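Local coordinates for protein beta-glucuronidase (uncultured Clostridium sp., PDB 6U7J) that probably hydrolyses beta-D-glucuronides, including estrogen glucuronides, as a gut microbial family 2 glycoside hydrolase with a TIM-barrel domain, at residues B[464-472]-B[483-494]; B[97-105]-B[179-187]. One frame throughout, in Å; residues are numbered along the deposited sequence.

In the fold
Following the chain from its N terminus, interaction 2 comes first: it joins 97-105 to 179-187 and closes a long excursion of 73 residues, 31 of them in strands and none in helices, within the sugar-binding domain. Interaction 1 opens much later, in the TIM-barrel domain, where only ten residues separate 464-472 from 483-494. The two contacts therefore run in series, neither nested nor crossed. The centres of interaction 1 and interaction 2 lie about 36 Å apart, on opposite sides of the chain's centre. The nearest atoms of interaction 1 and interaction 2 are about 14 Å apart. Interaction 2 ties strand ends and loops of a beta domain; interaction 1 packs a barrel strand against the next helix.

Interaction 1. Residues B[464-472]-B[483-494]; sequences VVCINRYFG and IYPSLKTDLIKW
Two torsions set up this contact: chi1 of Asp490 (-159°) carries its carboxylate toward Arg469, and chi1 of Ile467 (68°) wedges CG1 between its own backbone N and carbonyl carbon, leaving CG2 over Trp494. The setting is a beta-alpha-beta unit of the TIM barrel, in which strand 465-468 leads through a loop into helix 480-498 and on to strand 502-506; the strand and helix segments run at 151° to each other. Ile467 CG2 sits over the centre of the tryptophan's five-membered ring, 3.6 Å from its centroid, a CH-pi contact, while Ile467 CD1 reaches Leu491 CD2 at 3.8 Å. Val465 CG1 adds to this apolar layer at Trp494 CE3. Past the strand, the Phe471 ring lies on the helix: Ser486 CB stands over one face, 3.6 Å from the ring centroid, and Leu487 CD1 meets its edge, 3.7 Å from Phe471 CD2. Ser486 OG turns back to Arg482 O. Between these patches the buried carboxylate of Asp490 forms a polar centre. Asp490 OD2 accepts Arg469 NE at 2.9 Å in a salt bridge and Trp494 NE1 at 2.8 Å, the two donors arriving from opposite faces of the carboxylate plane. That double grip ties the loop arginine to the helix and probably favours the charged carboxylate. Asn468 (bonded to Glu417) and Tyr470 (bonded to Glu506) mark the strand's C-terminal end, the side where TIM-barrel active sites lie. Arg469 NH1 donates to Asn468 O and Asn450 O, and NH2 to Val451 O, helping to hold the guanidinium. Arg469 NH2 ends at the indole's edge, 3.6 Å from Trp494 CZ2.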
loop_
_atom_site.group_PDB
_atom_site.type_symbol
_atom_site.label_atom_id
_atom_site.label_comp_id
_atom_site.label_asym_id
_atom_site.label_seq_id
_atom_site.Cartn_x
_atom_site.Cartn_y
_atom_site.Cartn_z
ATOM N N VAL B 464 -36.392 -18.421 -10.794
ATOM C CA VAL B 464 -35.087 -18.824 -10.281
ATOM C C VAL B 464 -34.955 -18.265 -8.879
ATOM O O VAL B 464 -35.405 -17.146 -8.607
ATOM C CB VAL B 464 -33.937 -18.320 -11.185
ATOM C CG1 VAL B 464 -32.569 -18.603 -10.548
ATOM C CG2 VAL B 464 -34.026 -18.959 -12.556
ATOM N N VAL B 465 -34.370 -19.049 -7.977
ATOM C CA VAL B 465 -34.078 -18.574 -6.623
ATOM C C VAL B 465 -32.643 -18.066 -6.584
ATOM O O VAL B 465 -31.707 -18.771 -6.999
ATOM C CB VAL B 465 -34.307 -19.689 -5.587
ATOM C CG1 VAL B 465 -33.798 -19.248 -4.211
ATOM C CG2 VAL B 465 -35.771 -20.053 -5.523
ATOM N N CYS B 466 -32.471 -16.847 -6.082
ATOM C CA CYS B 466 -31.185 -16.153 -6.058
ATOM C C CYS B 466 -30.879 -15.800 -4.607
ATOM O O CYS B 466 -31.689 -15.130 -3.955
ATOM C CB CYS B 466 -31.253 -14.895 -6.925
ATOM S SG CYS B 466 -31.268 -15.229 -8.698
ATOM N N ILE B 467 -29.736 -16.247 -4.094
ATOM C CA ILE B 467 -29.391 -16.008 -2.697
ATOM C C ILE B 467 -28.046 -15.296 -2.601
ATOM O O ILE B 467 -27.103 -15.599 -3.344
ATOM C CB ILE B 467 -29.387 -17.312 -1.864
ATOM C CG1 ILE B 467 -28.233 -18.238 -2.275
ATOM C CG2 ILE B 467 -30.727 -18.029 -2.010
ATOM C CD1 ILE B 467 -28.104 -19.472 -1.410
ATOM N N ASN B 468 -27.983 -14.327 -1.688
ATOM C CA ASN B 468 -26.766 -13.606 -1.346
ATOM C C ASN B 468 -26.243 -14.184 -0.035
ATOM O O ASN B 468 -26.902 -14.070 1.004
ATOM C CB ASN B 468 -27.036 -12.107 -1.199
ATOM C CG ASN B 468 -27.367 -11.428 -2.528
ATOM O OD1 ASN B 468 -27.295 -12.043 -3.595
ATOM N ND2 ASN B 468 -27.723 -10.146 -2.464
ATOM N N ARG B 469 -25.068 -14.801 -0.079
ATOM C CA ARG B 469 -24.601 -15.592 1.049
ATOM C C ARG B 469 -23.126 -15.327 1.265
ATOM O O ARG B 469 -22.334 -15.444 0.327
ATOM C CB ARG B 469 -24.844 -17.088 0.809
ATOM C CG ARG B 469 -26.278 -17.526 1.121
ATOM C CD ARG B 469 -26.596 -17.234 2.565
ATOM N NE ARG B 469 -27.967 -17.529 2.957
ATOM C CZ ARG B 469 -28.899 -16.598 3.142
ATOM N NH1 ARG B 469 -28.607 -15.314 2.937
ATOM N NH2 ARG B 469 -30.122 -16.940 3.544
ATOM N N TYR B 470 -22.762 -14.991 2.497
ATOM C CA TYR B 470 -21.413 -14.575 2.838
ATOM C C TYR B 470 -20.884 -15.402 3.997
ATOM O O TYR B 470 -20.401 -14.886 5.014
ATOM C CB TYR B 470 -21.382 -13.091 3.171
ATOM C CG TYR B 470 -21.674 -12.192 2.009
ATOM C CD1 TYR B 470 -20.657 -11.784 1.167
ATOM C CD2 TYR B 470 -22.967 -11.732 1.757
ATOM C CE1 TYR B 470 -20.892 -10.944 0.115
ATOM C CE2 TYR B 470 -23.225 -10.869 0.688
ATOM C CZ TYR B 470 -22.174 -10.484 -0.127
ATOM O OH TYR B 470 -22.372 -9.649 -1.190
ATOM N N PHE B 471 -20.995 -16.719 3.860
ATOM C CA PHE B 471 -20.334 -17.600 4.802
ATOM C C PHE B 471 -18.829 -17.386 4.726
ATOM O O PHE B 471 -18.256 -17.259 3.643
ATOM C CB PHE B 471 -20.714 -19.048 4.509
ATOM C CG PHE B 471 -22.175 -19.352 4.783
ATOM C CD1 PHE B 471 -22.688 -19.259 6.070
ATOM C CD2 PHE B 471 -23.029 -19.715 3.760
ATOM C CE1 PHE B 471 -24.031 -19.535 6.327
ATOM C CE2 PHE B 471 -24.367 -19.996 4.012
ATOM C CZ PHE B 471 -24.863 -19.912 5.294
ATOM N N GLY B 472 -18.192 -17.323 5.889
ATOM C CA GLY B 472 -16.797 -16.938 5.978
ATOM C C GLY B 472 -16.559 -15.442 6.059
ATOM O O GLY B 472 -15.398 -15.023 6.181
ATOM N N ILE B 483 -17.114 -22.849 6.018
ATOM C CA ILE B 483 -17.738 -22.265 4.829
ATOM C C ILE B 483 -18.438 -23.339 4.007
ATOM O O ILE B 483 -19.644 -23.260 3.749
ATOM C CB ILE B 483 -16.697 -21.520 3.971
ATOM C CG1 ILE B 483 -16.048 -20.376 4.752
ATOM C CG2 ILE B 483 -17.353 -20.992 2.674
ATOM C CD1 ILE B 483 -14.949 -19.700 3.971
ATOM N N TYR B 484 -17.680 -24.332 3.548
ATOM C CA TYR B 484 -18.250 -25.372 2.699
ATOM C C TYR B 484 -19.457 -26.058 3.333
ATOM O O TYR B 484 -20.496 -26.164 2.659
ATOM C CB TYR B 484 -17.155 -26.377 2.318
ATOM C CG TYR B 484 -17.688 -27.758 2.011
ATOM C CD1 TYR B 484 -18.443 -27.988 0.867
ATOM C CD2 TYR B 484 -17.436 -28.831 2.869
ATOM C CE1 TYR B 484 -18.935 -29.241 0.571
ATOM C CE2 TYR B 484 -17.922 -30.094 2.591
ATOM C CZ TYR B 484 -18.678 -30.294 1.435
ATOM O OH TYR B 484 -19.174 -31.544 1.128
ATOM N N PRO B 485 -19.410 -26.531 4.586
ATOM C CA PRO B 485 -20.626 -27.121 5.171
ATOM C C PRO B 485 -21.792 -26.156 5.237
ATOM O O PRO B 485 -22.926 -26.542 4.924
ATOM C CB PRO B 485 -20.172 -27.536 6.579
ATOM C CG PRO B 485 -18.722 -27.655 6.487
ATOM C CD PRO B 485 -18.272 -26.618 5.517
ATOM N N SER B 486 -21.548 -24.907 5.656
ATOM C CA SER B 486 -22.652 -23.971 5.826
ATOM C C SER B 486 -23.358 -23.692 4.507
ATOM O O SER B 486 -24.589 -23.611 4.463
ATOM C CB SER B 486 -22.157 -22.669 6.449
ATOM O OG SER B 486 -21.676 -22.909 7.751
ATOM N N LEU B 487 -22.599 -23.522 3.427
ATOM C CA LEU B 487 -23.233 -23.166 2.166
ATOM C C LEU B 487 -23.946 -24.366 1.555
ATOM O O LEU B 487 -25.065 -24.227 1.048
ATOM C CB LEU B 487 -22.210 -22.587 1.187
ATOM C CG LEU B 487 -22.892 -22.010 -0.062
ATOM C CD1 LEU B 487 -23.793 -20.827 0.288
ATOM C CD2 LEU B 487 -21.897 -21.623 -1.147
ATOM N N LYS B 488 -23.320 -25.552 1.596
ATOM C CA LYS B 488 -23.980 -26.750 1.083
ATOM C C LYS B 488 -25.310 -26.978 1.787
ATOM O O LYS B 488 -26.335 -27.219 1.139
ATOM C CB LYS B 488 -23.088 -27.975 1.245
ATOM C CG LYS B 488 -23.588 -29.210 0.489
ATOM C CD LYS B 488 -22.630 -30.389 0.713
ATOM C CE LYS B 488 -23.188 -31.714 0.174
ATOM N NZ LYS B 488 -23.786 -31.512 -1.162
ATOM N N THR B 489 -25.315 -26.871 3.115
ATOM C CA THR B 489 -26.547 -27.063 3.871
ATOM C C THR B 489 -27.592 -26.025 3.481
ATOM O O THR B 489 -28.763 -26.355 3.259
ATOM C CB THR B 489 -26.256 -26.982 5.369
ATOM O OG1 THR B 489 -25.443 -28.093 5.759
ATOM C CG2 THR B 489 -27.547 -27.004 6.166
ATOM N N ASP B 490 -27.183 -24.759 3.387
ATOM C CA ASP B 490 -28.147 -23.722 3.041
ATOM C C ASP B 490 -28.664 -23.914 1.622
ATOM O O ASP B 490 -29.870 -23.814 1.378
ATOM C CB ASP B 490 -27.520 -22.337 3.220
ATOM C CG ASP B 490 -28.564 -21.243 3.381
ATOM O OD1 ASP B 490 -29.353 -21.300 4.347
ATOM O OD2 ASP B 490 -28.603 -20.332 2.529
ATOM N N LEU B 491 -27.768 -24.213 0.679
ATOM C CA LEU B 491 -28.180 -24.449 -0.699
ATOM C C LEU B 491 -29.261 -25.517 -0.774
ATOM O O LEU B 491 -30.250 -25.367 -1.506
ATOM C CB LEU B 491 -26.973 -24.881 -1.537
ATOM C CG LEU B 491 -25.959 -23.814 -1.921
ATOM C CD1 LEU B 491 -24.798 -24.470 -2.654
ATOM C CD2 LEU B 491 -26.644 -22.758 -2.784
ATOM N N ILE B 492 -29.088 -26.606 -0.020
ATOM C CA ILE B 492 -30.018 -27.723 -0.128
ATOM C C ILE B 492 -31.370 -27.348 0.474
ATOM O O ILE B 492 -32.421 -27.735 -0.054
ATOM C CB ILE B 492 -29.412 -28.984 0.514
ATOM C CG1 ILE B 492 -28.206 -29.462 -0.303
ATOM C CG2 ILE B 492 -30.445 -30.098 0.581
ATOM C CD1 ILE B 492 -27.429 -30.583 0.360
ATOM N N LYS B 493 -31.367 -26.563 1.560
ATOM C CA LYS B 493 -32.628 -26.090 2.133
ATOM C C LYS B 493 -33.398 -25.197 1.153
ATOM O O LYS B 493 -34.628 -25.300 1.049
ATOM C CB LYS B 493 -32.369 -25.357 3.453
ATOM C CG LYS B 493 -31.791 -26.276 4.528
ATOM C CD LYS B 493 -31.927 -25.723 5.944
ATOM C CE LYS B 493 -31.148 -24.436 6.124
ATOM N NZ LYS B 493 -30.961 -24.081 7.566
ATOM N N TRP B 494 -32.700 -24.326 0.415
ATOM C CA TRP B 494 -33.384 -23.468 -0.557
ATOM C C TRP B 494 -33.992 -24.296 -1.690
ATOM O O TRP B 494 -35.088 -23.991 -2.181
ATOM C CB TRP B 494 -32.418 -22.418 -1.129
ATOM C CG TRP B 494 -32.112 -21.256 -0.209
ATOM C CD1 TRP B 494 -30.986 -21.081 0.538
ATOM C CD2 TRP B 494 -32.942 -20.113 0.044
ATOM N NE1 TRP B 494 -31.062 -19.906 1.248
ATOM C CE2 TRP B 494 -32.252 -19.292 0.960
ATOM C CE3 TRP B 494 -34.204 -19.707 -0.411
ATOM C CZ2 TRP B 494 -32.777 -18.089 1.431
ATOM C CZ3 TRP B 494 -34.726 -18.511 0.058
ATOM C CH2 TRP B 494 -34.014 -17.717 0.968
HETATM O O HOH W 1 -30.889 -19.497 4.882
#

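Interaction 2. Residues B[97-105]-B[179-187]; sequences RFGSVTHHA and FNYSGIHRP
Thr102 and Gly183 form one antiparallel hydrogen-bonded bridge between segments running almost opposite ways: Thr102 N donates to Gly183 O at 3.0 Å (172° at the hydrogen), and the return bond, Gly183 N to Thr102 O, is weak at 3.3 Å. Toward the start of 97-105, Gly99 N donates to Pro187 O at 3.1 Å. Thr102 O also accepts Ser182 OG at 2.6 Å, in its carbonyl plane, so the carbonyl oxygen of the cis peptide joining Thr102 to His103 serves a backbone N-H and a side-chain hydroxyl. The Asn180 side chain, CG turned away from the backbone N (chi1 -164°), brings its amide to His103, whose NE2 meets a lone pair of Asn180 OD1 at 2.6 Å and 175°; ring and amide are nearly coplanar. Thr102 OG1 bonds to Gly120 O and receives only a weak bond from His185 ND1. Ser100 OG rests alongside the extended Arg186 chain, 3.4 Å from Arg186 CD, and that arginine goes on to a salt bridge with Glu308 in the TIM-barrel domain. Val101 and Ser182 pack on strand 135-144, Ile184 touches strand 76-85, and Phe98 leans on strand 188-193, placing this junction among the strands of the sugar-binding domain.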
loop_
_atom_site.group_PDB
_atom_site.type_symbol
_atom_site.label_atom_id
_atom_site.label_comp_id
_atom_site.label_asym_id
_atom_site.label_seq_id
_atom_site.Cartn_x
_atom_site.Cartn_y
_atom_site.Cartn_z
ATOM N N ARG B 97 -33.475 14.479 -24.784
ATOM C CA ARG B 97 -33.369 13.223 -24.055
ATOM C C ARG B 97 -32.308 13.298 -22.965
ATOM O O ARG B 97 -31.173 13.712 -23.222
ATOM C CB ARG B 97 -33.035 12.055 -24.977
ATOM C CG ARG B 97 -32.770 10.830 -24.140
ATOM C CD ARG B 97 -32.625 9.614 -24.931
ATOM N NE ARG B 97 -33.892 9.202 -25.516
ATOM C CZ ARG B 97 -34.258 7.934 -25.619
ATOM N NH1 ARG B 97 -33.449 6.983 -25.141
ATOM N NH2 ARG B 97 -35.419 7.630 -26.184
ATOM N N PHE B 98 -32.675 12.861 -21.766
ATOM C CA PHE B 98 -31.729 12.597 -20.690
ATOM C C PHE B 98 -31.611 11.090 -20.513
ATOM O O PHE B 98 -32.627 10.405 -20.327
ATOM C CB PHE B 98 -32.180 13.262 -19.398
ATOM C CG PHE B 98 -32.142 14.767 -19.454
ATOM C CD1 PHE B 98 -33.211 15.483 -19.981
ATOM C CD2 PHE B 98 -31.032 15.462 -18.987
ATOM C CE1 PHE B 98 -33.173 16.864 -20.043
ATOM C CE2 PHE B 98 -30.990 16.848 -19.034
ATOM C CZ PHE B 98 -32.055 17.547 -19.574
ATOM N N GLY B 99 -30.376 10.579 -20.578
ATOM C CA GLY B 99 -30.166 9.163 -20.311
ATOM C C GLY B 99 -30.542 8.804 -18.891
ATOM O O GLY B 99 -31.090 7.726 -18.628
ATOM N N SER B 100 -30.271 9.717 -17.959
ATOM C CA SER B 100 -30.698 9.599 -16.576
ATOM C C SER B 100 -30.272 10.853 -15.820
ATOM O O SER B 100 -29.295 11.508 -16.188
ATOM C CB SER B 100 -30.107 8.349 -15.909
ATOM O OG SER B 100 -28.735 8.531 -15.645
ATOM N N VAL B 101 -31.027 11.194 -14.783
ATOM C CA VAL B 101 -30.699 12.241 -13.822
ATOM C C VAL B 101 -30.986 11.650 -12.454
ATOM O O VAL B 101 -32.100 11.179 -12.209
ATOM C CB VAL B 101 -31.524 13.526 -14.041
ATOM C CG1 VAL B 101 -31.318 14.501 -12.893
ATOM C CG2 VAL B 101 -31.175 14.173 -15.367
ATOM N N THR B 102 -29.994 11.662 -11.569
ATOM C CA THR B 102 -30.038 10.914 -10.317
ATOM C C THR B 102 -30.155 11.876 -9.145
ATOM O O THR B 102 -29.213 12.628 -8.870
ATOM C CB THR B 102 -28.768 10.075 -10.184
ATOM O OG1 THR B 102 -28.544 9.366 -11.409
ATOM C CG2 THR B 102 -28.862 9.114 -9.018
ATOM N N HIS B 103 -31.272 11.833 -8.413
ATOM C CA HIS B 103 -32.377 10.894 -8.590
ATOM C C HIS B 103 -33.596 11.534 -9.244
ATOM O O HIS B 103 -34.350 10.868 -9.955
ATOM C CB HIS B 103 -32.816 10.341 -7.236
ATOM C CG HIS B 103 -31.804 9.451 -6.582
ATOM N ND1 HIS B 103 -31.657 8.121 -6.920
ATOM C CD2 HIS B 103 -30.909 9.692 -5.594
ATOM C CE1 HIS B 103 -30.718 7.580 -6.167
ATOM N NE2 HIS B 103 -30.246 8.511 -5.355
ATOM N N HIS B 104 -33.782 12.827 -8.977
ATOM C CA HIS B 104 -34.976 13.575 -9.353
ATOM C C HIS B 104 -34.594 14.771 -10.212
ATOM O O HIS B 104 -33.584 15.431 -9.951
ATOM C CB HIS B 104 -35.725 14.062 -8.104
ATOM C CG HIS B 104 -35.932 12.994 -7.078
ATOM N ND1 HIS B 104 -36.653 11.847 -7.333
ATOM C CD2 HIS B 104 -35.500 12.891 -5.798
ATOM C CE1 HIS B 104 -36.662 11.089 -6.252
ATOM N NE2 HIS B 104 -35.967 11.696 -5.308
ATOM N N ALA B 105 -35.413 15.066 -11.227
ATOM C CA ALA B 105 -35.100 16.131 -12.169
ATOM C C ALA B 105 -36.279 17.078 -12.354
ATOM O O ALA B 105 -37.438 16.655 -12.407
ATOM C CB ALA B 105 -34.698 15.563 -13.534
ATOM N N PHE B 179 -22.532 4.320 -2.318
ATOM C CA PHE B 179 -22.606 5.756 -2.074
ATOM C C PHE B 179 -23.737 6.389 -2.892
ATOM O O PHE B 179 -23.930 6.069 -4.067
ATOM C CB PHE B 179 -21.260 6.408 -2.418
ATOM C CG PHE B 179 -21.137 7.824 -1.945
ATOM C CD1 PHE B 179 -21.520 8.883 -2.769
ATOM C CD2 PHE B 179 -20.675 8.100 -0.678
ATOM C CE1 PHE B 179 -21.431 10.194 -2.335
ATOM C CE2 PHE B 179 -20.576 9.428 -0.224
ATOM C CZ PHE B 179 -20.963 10.473 -1.055
ATOM N N ASN B 180 -24.492 7.297 -2.268
ATOM C CA ASN B 180 -25.638 7.918 -2.943
ATOM C C ASN B 180 -25.177 9.058 -3.856
ATOM O O ASN B 180 -25.502 10.228 -3.651
ATOM C CB ASN B 180 -26.671 8.399 -1.928
ATOM C CG ASN B 180 -28.038 8.702 -2.574
ATOM O OD1 ASN B 180 -28.444 8.044 -3.540
ATOM N ND2 ASN B 180 -28.738 9.699 -2.043
ATOM N N TYR B 181 -24.396 8.683 -4.881
ATOM C CA TYR B 181 -23.909 9.640 -5.870
ATOM C C TYR B 181 -25.073 10.305 -6.593
ATOM O O TYR B 181 -26.085 9.665 -6.895
ATOM C CB TYR B 181 -23.041 8.955 -6.921
ATOM C CG TYR B 181 -21.620 8.621 -6.509
ATOM C CD1 TYR B 181 -20.682 9.625 -6.279
ATOM C CD2 TYR B 181 -21.212 7.298 -6.391
ATOM C CE1 TYR B 181 -19.401 9.327 -5.920
ATOM C CE2 TYR B 181 -19.903 6.977 -6.024
ATOM C CZ TYR B 181 -19.010 8.000 -5.793
ATOM O OH TYR B 181 -17.727 7.703 -5.451
ATOM N N SER B 182 -24.894 11.576 -6.930
ATOM C CA SER B 182 -25.925 12.348 -7.593
ATOM C C SER B 182 -25.297 13.148 -8.723
ATOM O O SER B 182 -24.103 13.461 -8.696
ATOM C CB SER B 182 -26.631 13.271 -6.596
ATOM O OG SER B 182 -27.702 13.964 -7.203
ATOM N N GLY B 183 -26.110 13.466 -9.719
ATOM C CA GLY B 183 -25.693 14.287 -10.838
ATOM C C GLY B 183 -26.364 13.821 -12.115
ATOM O O GLY B 183 -27.372 13.127 -12.079
ATOM N N ILE B 184 -25.791 14.217 -13.249
ATOM C CA ILE B 184 -26.262 13.809 -14.566
ATOM C C ILE B 184 -25.292 12.744 -15.065
ATOM O O ILE B 184 -24.235 13.057 -15.618
ATOM C CB ILE B 184 -26.362 14.998 -15.528
ATOM C CG1 ILE B 184 -27.275 16.086 -14.931
ATOM C CG2 ILE B 184 -26.890 14.558 -16.892
ATOM C CD1 ILE B 184 -27.414 17.338 -15.805
ATOM N N HIS B 185 -25.668 11.475 -14.906
ATOM C CA HIS B 185 -24.749 10.354 -15.068
ATOM C C HIS B 185 -24.635 9.830 -16.491
ATOM O O HIS B 185 -23.704 9.059 -16.767
ATOM C CB HIS B 185 -25.173 9.198 -14.160
ATOM C CG HIS B 185 -24.971 9.483 -12.707
ATOM N ND1 HIS B 185 -25.853 9.064 -11.738
ATOM C CD2 HIS B 185 -23.982 10.146 -12.060
ATOM C CE1 HIS B 185 -25.405 9.440 -10.552
ATOM N NE2 HIS B 185 -24.277 10.109 -10.722
ATOM N N ARG B 186 -25.546 10.201 -17.386
ATOM C CA ARG B 186 -25.618 9.648 -18.730
ATOM C C ARG B 186 -25.798 10.759 -19.751
ATOM O O ARG B 186 -26.197 11.873 -19.400
ATOM C CB ARG B 186 -26.756 8.618 -18.816
ATOM C CG ARG B 186 -26.421 7.392 -17.970
ATOM C CD ARG B 186 -27.483 6.320 -17.951
ATOM N NE ARG B 186 -27.197 5.383 -16.871
ATOM C CZ ARG B 186 -28.072 4.521 -16.375
ATOM N NH1 ARG B 186 -29.311 4.464 -16.868
ATOM N NH2 ARG B 186 -27.706 3.722 -15.387
ATOM N N PRO B 187 -25.446 10.505 -21.015
ATOM C CA PRO B 187 -25.440 11.574 -22.025
ATOM C C PRO B 187 -26.772 12.307 -22.121
ATOM O O PRO B 187 -27.841 11.700 -22.038
ATOM C CB PRO B 187 -25.135 10.827 -23.328
ATOM C CG PRO B 187 -24.362 9.630 -22.897
ATOM C CD PRO B 187 -24.887 9.247 -21.542
HETATM O O HOH W 2 -30.579 5.240 -19.373
HETATM O O HOH W 3 -27.769 6.933 -13.609
HETATM O O HOH W 4 -28.904 12.406 -18.863
#